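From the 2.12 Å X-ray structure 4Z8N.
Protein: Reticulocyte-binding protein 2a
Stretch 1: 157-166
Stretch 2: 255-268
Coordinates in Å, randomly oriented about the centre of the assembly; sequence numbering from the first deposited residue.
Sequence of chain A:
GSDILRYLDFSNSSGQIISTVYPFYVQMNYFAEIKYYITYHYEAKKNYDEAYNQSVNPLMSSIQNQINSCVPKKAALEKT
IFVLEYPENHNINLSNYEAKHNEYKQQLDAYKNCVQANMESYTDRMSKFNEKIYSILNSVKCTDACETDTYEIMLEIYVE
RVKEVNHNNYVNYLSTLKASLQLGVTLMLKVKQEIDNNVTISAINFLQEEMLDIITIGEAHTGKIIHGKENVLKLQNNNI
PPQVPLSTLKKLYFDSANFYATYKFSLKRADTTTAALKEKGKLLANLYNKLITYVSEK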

# COMPACT_ATOMS: atom_id res chain seq x y z
N ILE A 157 -5.53 -15.82 -16.90
CA ILE A 157 -5.69 -14.37 -16.84
C ILE A 157 -4.75 -13.77 -15.80
O ILE A 157 -4.07 -12.78 -16.06
N TYR A 158 -4.71 -14.39 -14.62
CA TYR A 158 -3.85 -13.91 -13.53
C TYR A 158 -2.37 -14.01 -13.88
O TYR A 158 -1.59 -13.09 -13.63
N VAL A 159 -1.98 -15.15 -14.46
CA VAL A 159 -0.60 -15.39 -14.85
C VAL A 159 -0.11 -14.33 -15.84
O VAL A 159 0.97 -13.76 -15.67
N GLU A 160 -0.91 -14.06 -16.86
CA GLU A 160 -0.54 -13.07 -17.88
C GLU A 160 -0.42 -11.67 -17.28
O GLU A 160 0.43 -10.88 -17.69
N ARG A 161 -1.27 -11.36 -16.30
CA ARG A 161 -1.26 -10.05 -15.67
C ARG A 161 -0.02 -9.82 -14.81
O ARG A 161 0.56 -8.73 -14.84
N VAL A 162 0.40 -10.82 -14.05
CA VAL A 162 1.56 -10.66 -13.17
C VAL A 162 2.86 -10.66 -13.96
O VAL A 162 3.89 -10.19 -13.47
N LYS A 163 2.82 -11.17 -15.19
CA LYS A 163 4.00 -11.19 -16.05
C LYS A 163 4.19 -9.86 -16.77
O LYS A 163 5.23 -9.63 -17.38
N GLU A 164 3.18 -9.00 -16.70
CA GLU A 164 3.22 -7.74 -17.43
C GLU A 164 4.27 -6.78 -16.90
O GLU A 164 4.82 -5.98 -17.66
N VAL A 165 4.57 -6.86 -15.61
CA VAL A 165 5.58 -5.97 -15.02
C VAL A 165 6.74 -6.75 -14.40
O VAL A 165 6.55 -7.84 -13.85
N ASN A 166 7.94 -6.21 -14.53
CA ASN A 166 9.11 -6.77 -13.88
C ASN A 166 9.31 -6.11 -12.53
O ASN A 166 9.75 -4.96 -12.45
N ASP A 255 -8.03 -19.29 -3.36
CA ASP A 255 -6.58 -19.13 -3.30
C ASP A 255 -6.07 -18.29 -4.47
O ASP A 255 -5.23 -17.42 -4.29
N SER A 256 -6.59 -18.57 -5.66
CA SER A 256 -6.21 -17.85 -6.87
C SER A 256 -6.55 -16.37 -6.77
O SER A 256 -5.71 -15.51 -7.04
N ALA A 257 -7.79 -16.09 -6.40
CA ALA A 257 -8.27 -14.71 -6.32
C ALA A 257 -7.54 -13.94 -5.23
O ALA A 257 -7.26 -12.76 -5.39
N ASN A 258 -7.25 -14.61 -4.13
CA ASN A 258 -6.55 -13.98 -3.01
C ASN A 258 -5.10 -13.63 -3.36
O ASN A 258 -4.60 -12.58 -2.97
N PHE A 259 -4.44 -14.51 -4.09
CA PHE A 259 -3.07 -14.25 -4.54
C PHE A 259 -3.01 -13.06 -5.49
O PHE A 259 -2.12 -12.21 -5.38
N TYR A 260 -3.97 -12.97 -6.41
CA TYR A 260 -3.98 -11.87 -7.36
C TYR A 260 -4.41 -10.56 -6.70
O TYR A 260 -3.87 -9.50 -7.00
N ALA A 261 -5.39 -10.65 -5.80
CA ALA A 261 -5.86 -9.47 -5.08
C ALA A 261 -4.74 -8.85 -4.26
O ALA A 261 -4.62 -7.63 -4.18
N THR A 262 -3.93 -9.70 -3.65
CA THR A 262 -2.77 -9.27 -2.88
C THR A 262 -1.75 -8.57 -3.78
O THR A 262 -1.22 -7.51 -3.44
N TYR A 263 -1.49 -9.18 -4.93
CA TYR A 263 -0.60 -8.61 -5.93
C TYR A 263 -1.10 -7.25 -6.42
O TYR A 263 -0.36 -6.27 -6.44
N LYS A 264 -2.37 -7.20 -6.79
CA LYS A 264 -2.97 -6.00 -7.36
C LYS A 264 -3.06 -4.86 -6.35
O LYS A 264 -2.79 -3.70 -6.68
N PHE A 265 -3.43 -5.19 -5.12
CA PHE A 265 -3.59 -4.21 -4.06
C PHE A 265 -2.28 -3.44 -3.82
O PHE A 265 -2.30 -2.23 -3.62
N SER A 266 -1.16 -4.15 -3.85
CA SER A 266 0.13 -3.52 -3.57
C SER A 266 0.81 -2.94 -4.80
O SER A 266 1.57 -1.97 -4.70
N LEU A 267 0.55 -3.52 -5.97
CA LEU A 267 1.15 -3.04 -7.21
C LEU A 267 0.78 -1.59 -7.49
O LEU A 267 1.64 -0.78 -7.84
N LYS A 268 -0.49 -1.27 -7.30
CA LYS A 268 -1.00 0.08 -7.53
C LYS A 268 -0.27 1.11 -6.66
O LYS A 268 -0.03 2.24 -7.09

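Helices that run side by side in the same direction commonly meet along a stripe of residues spaced three and four apart, and the contact between residues 255-268 and 157-166 of Reticulocyte-binding protein 2a shows how aromatic side chains can fill such a seam. The two helix axes approach to 10.7 Å at an angle of 21°, a separation wide enough to admit rings between the backbones.

Along the second stretch, the contact begins at Ser-256 (chi1 m), whose CA-to-CB bond points sideways. The incoming ring of Tyr-158, in the m rotamer, reaches its backbone: Tyr-158 CE2 lies 3.4 Å from Ser-256 O, an oxygen that also accepts the helical hydrogen bond from Tyr-260 N. Ala-257 points away overall, yet its CB still touches the first stretch: Tyr-158 OH lies 3.8 Å from Ala-257 CA and 4.0 Å from Ala-257 CB. That hydroxyl finds its hydrogen-bond partner elsewhere in the structure. Asn-258 and Phe-259 take no part in the seam.

One turn on, Tyr-260 points toward the first stretch in the t rotamer and gives up more surface to the contact than any other residue. Its CB sits almost squarely over the face of the Tyr-158 ring, 3.6 Å from the ring centroid, in a CH-pi contact. The two ring planes lie within 11° of parallel but are slid apart, with centroids 4.6 Å from each other, so there is little overlap; Tyr-158 CE1 still comes within 3.5 Å of Tyr-260 CD2. Beyond the rings, the extended side chain of Arg-161 (m at chi1, t at chi2 and chi3) passes the phenol, and Arg-161 NH1 donates a weak hydrogen bond of 3.4 Å to Tyr-260 OH. This is the only hydrogen bond between the stretches.

Tyr-263, again t and pointing toward its partner, receives two valines in different ways. Val-162 CG1, from an m rotamer, lies over the ring face, 3.7 Å from the centroid of Tyr-263, whereas Val-165 CG1, from a p rotamer, stands at the ring edge, 3.1 Å from Tyr-263 OH. This hydroxyl is buried without a polar partner in the model; even Arg-161 O remains 3.8 Å from Tyr-263 OH.

Leu-267, with chi1 t and chi2 p, closes the seam, its CD1 meeting Val-165 CG1 at 4.0 Å. The example illustrates a general pattern: Tyr-260, Tyr-263 and Leu-267 point inward from successive turns, and ring-face and aliphatic contacts line the seam alongside a single weak hydrogen bond.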

# COMPACT_ATOMS: atom_id res chain seq x y z
CB ILE A 157 -7.14 -13.97 -16.52
CG1 ILE A 157 -8.07 -14.44 -17.65
CG2 ILE A 157 -7.25 -12.47 -16.33
CD1 ILE A 157 -9.52 -14.09 -17.44
CB TYR A 158 -4.12 -14.70 -12.24
CG TYR A 158 -5.46 -14.41 -11.61
CD1 TYR A 158 -6.17 -13.27 -11.95
CD2 TYR A 158 -6.00 -15.27 -10.66
CE1 TYR A 158 -7.40 -13.00 -11.37
CE2 TYR A 158 -7.22 -15.00 -10.08
CZ TYR A 158 -7.92 -13.86 -10.43
OH TYR A 158 -9.13 -13.59 -9.86
CB VAL A 159 -0.43 -16.80 -15.45
CG1 VAL A 159 0.85 -16.90 -16.27
CG2 VAL A 159 -0.44 -17.86 -14.36
CB GLU A 160 -1.56 -13.08 -19.02
CG GLU A 160 -1.21 -12.17 -20.19
CD GLU A 160 0.03 -12.62 -20.95
OE1 GLU A 160 0.42 -13.80 -20.83
OE2 GLU A 160 0.62 -11.78 -21.67
CB ARG A 161 -2.53 -9.85 -14.85
CG ARG A 161 -3.76 -9.57 -15.69
CD ARG A 161 -5.01 -9.48 -14.85
NE ARG A 161 -6.18 -9.14 -15.67
CZ ARG A 161 -7.42 -9.05 -15.20
NH1 ARG A 161 -7.66 -9.27 -13.91
NH2 ARG A 161 -8.41 -8.74 -16.01
CB VAL A 162 1.62 -11.75 -12.08
CG1 VAL A 162 0.38 -11.70 -11.21
CG2 VAL A 162 1.81 -13.12 -12.70
CB LYS A 163 3.90 -12.32 -17.08
CG LYS A 163 4.07 -13.72 -16.52
CD LYS A 163 3.98 -14.75 -17.63
CE LYS A 163 4.18 -16.16 -17.10
NZ LYS A 163 4.00 -17.19 -18.16
CB GLU A 164 1.84 -7.08 -17.41
CG GLU A 164 0.86 -7.67 -18.42
CD GLU A 164 -0.52 -7.07 -18.30
OE1 GLU A 164 -1.49 -7.73 -18.74
OE2 GLU A 164 -0.65 -5.95 -17.76
CB VAL A 165 4.95 -5.03 -13.96
CG1 VAL A 165 4.57 -5.80 -12.71
CG2 VAL A 165 5.90 -3.89 -13.61
CB ASN A 166 10.35 -6.60 -14.76
CG ASN A 166 11.53 -7.44 -14.28
OD1 ASN A 166 11.56 -7.89 -13.14
ND2 ASN A 166 12.51 -7.63 -15.16
CB ASP A 255 -5.88 -20.49 -3.28
CG ASP A 255 -5.98 -21.18 -1.93
OD1 ASP A 255 -6.71 -20.68 -1.05
OD2 ASP A 255 -5.34 -22.24 -1.76
CB SER A 256 -6.89 -18.45 -8.09
OG SER A 256 -6.52 -19.80 -8.26
CB ALA A 257 -9.77 -14.69 -6.08
CB ASN A 258 -6.59 -14.88 -1.77
CG ASN A 258 -5.96 -14.23 -0.56
OD1 ASN A 258 -6.52 -13.31 0.03
ND2 ASN A 258 -4.79 -14.71 -0.18
CB PHE A 259 -2.49 -15.49 -5.23
CG PHE A 259 -2.07 -16.57 -4.27
CD1 PHE A 259 -1.53 -16.25 -3.03
CD2 PHE A 259 -2.21 -17.91 -4.61
CE1 PHE A 259 -1.15 -17.24 -2.15
CE2 PHE A 259 -1.82 -18.90 -3.73
CZ PHE A 259 -1.29 -18.57 -2.50
CB TYR A 260 -4.88 -12.17 -8.56
CG TYR A 260 -4.99 -11.00 -9.51
CD1 TYR A 260 -3.90 -10.60 -10.27
CD2 TYR A 260 -6.17 -10.28 -9.63
CE1 TYR A 260 -3.99 -9.52 -11.13
CE2 TYR A 260 -6.27 -9.20 -10.49
CZ TYR A 260 -5.18 -8.83 -11.24
OH TYR A 260 -5.27 -7.75 -12.09
CB ALA A 261 -7.05 -9.82 -4.20
CB THR A 262 -2.09 -10.45 -2.17
OG1 THR A 262 -3.01 -11.02 -1.22
CG2 THR A 262 -0.83 -10.01 -1.44
CB TYR A 263 -0.44 -9.58 -7.10
CG TYR A 263 0.24 -9.00 -8.32
CD1 TYR A 263 1.63 -8.96 -8.42
CD2 TYR A 263 -0.50 -8.49 -9.39
CE1 TYR A 263 2.26 -8.43 -9.53
CE2 TYR A 263 0.12 -7.97 -10.50
CZ TYR A 263 1.49 -7.94 -10.57
OH TYR A 263 2.11 -7.41 -11.68
CB LYS A 264 -4.36 -6.32 -7.92
CG LYS A 264 -5.07 -5.13 -8.54
CD LYS A 264 -6.46 -5.52 -9.01
CE LYS A 264 -7.23 -4.34 -9.57
NZ LYS A 264 -8.60 -4.73 -10.00
CB PHE A 265 -4.04 -4.91 -2.77
CG PHE A 265 -4.38 -3.97 -1.64
CD1 PHE A 265 -5.52 -3.18 -1.70
CD2 PHE A 265 -3.58 -3.91 -0.51
CE1 PHE A 265 -5.85 -2.33 -0.66
CE2 PHE A 265 -3.90 -3.06 0.53
CZ PHE A 265 -5.04 -2.27 0.46
CB SER A 266 1.07 -4.52 -2.89
OG SER A 266 0.79 -4.60 -1.50
CB LEU A 267 0.72 -3.91 -8.40
CG LEU A 267 1.26 -3.50 -9.77
CD1 LEU A 267 2.77 -3.65 -9.81
CD2 LEU A 267 0.61 -4.30 -10.89
CB LYS A 268 -2.51 0.13 -7.24
CG LYS A 268 -3.13 1.51 -7.38
CD LYS A 268 -4.64 1.45 -7.24
CE LYS A 268 -5.08 1.97 -5.89
NZ LYS A 268 -6.56 1.88 -5.73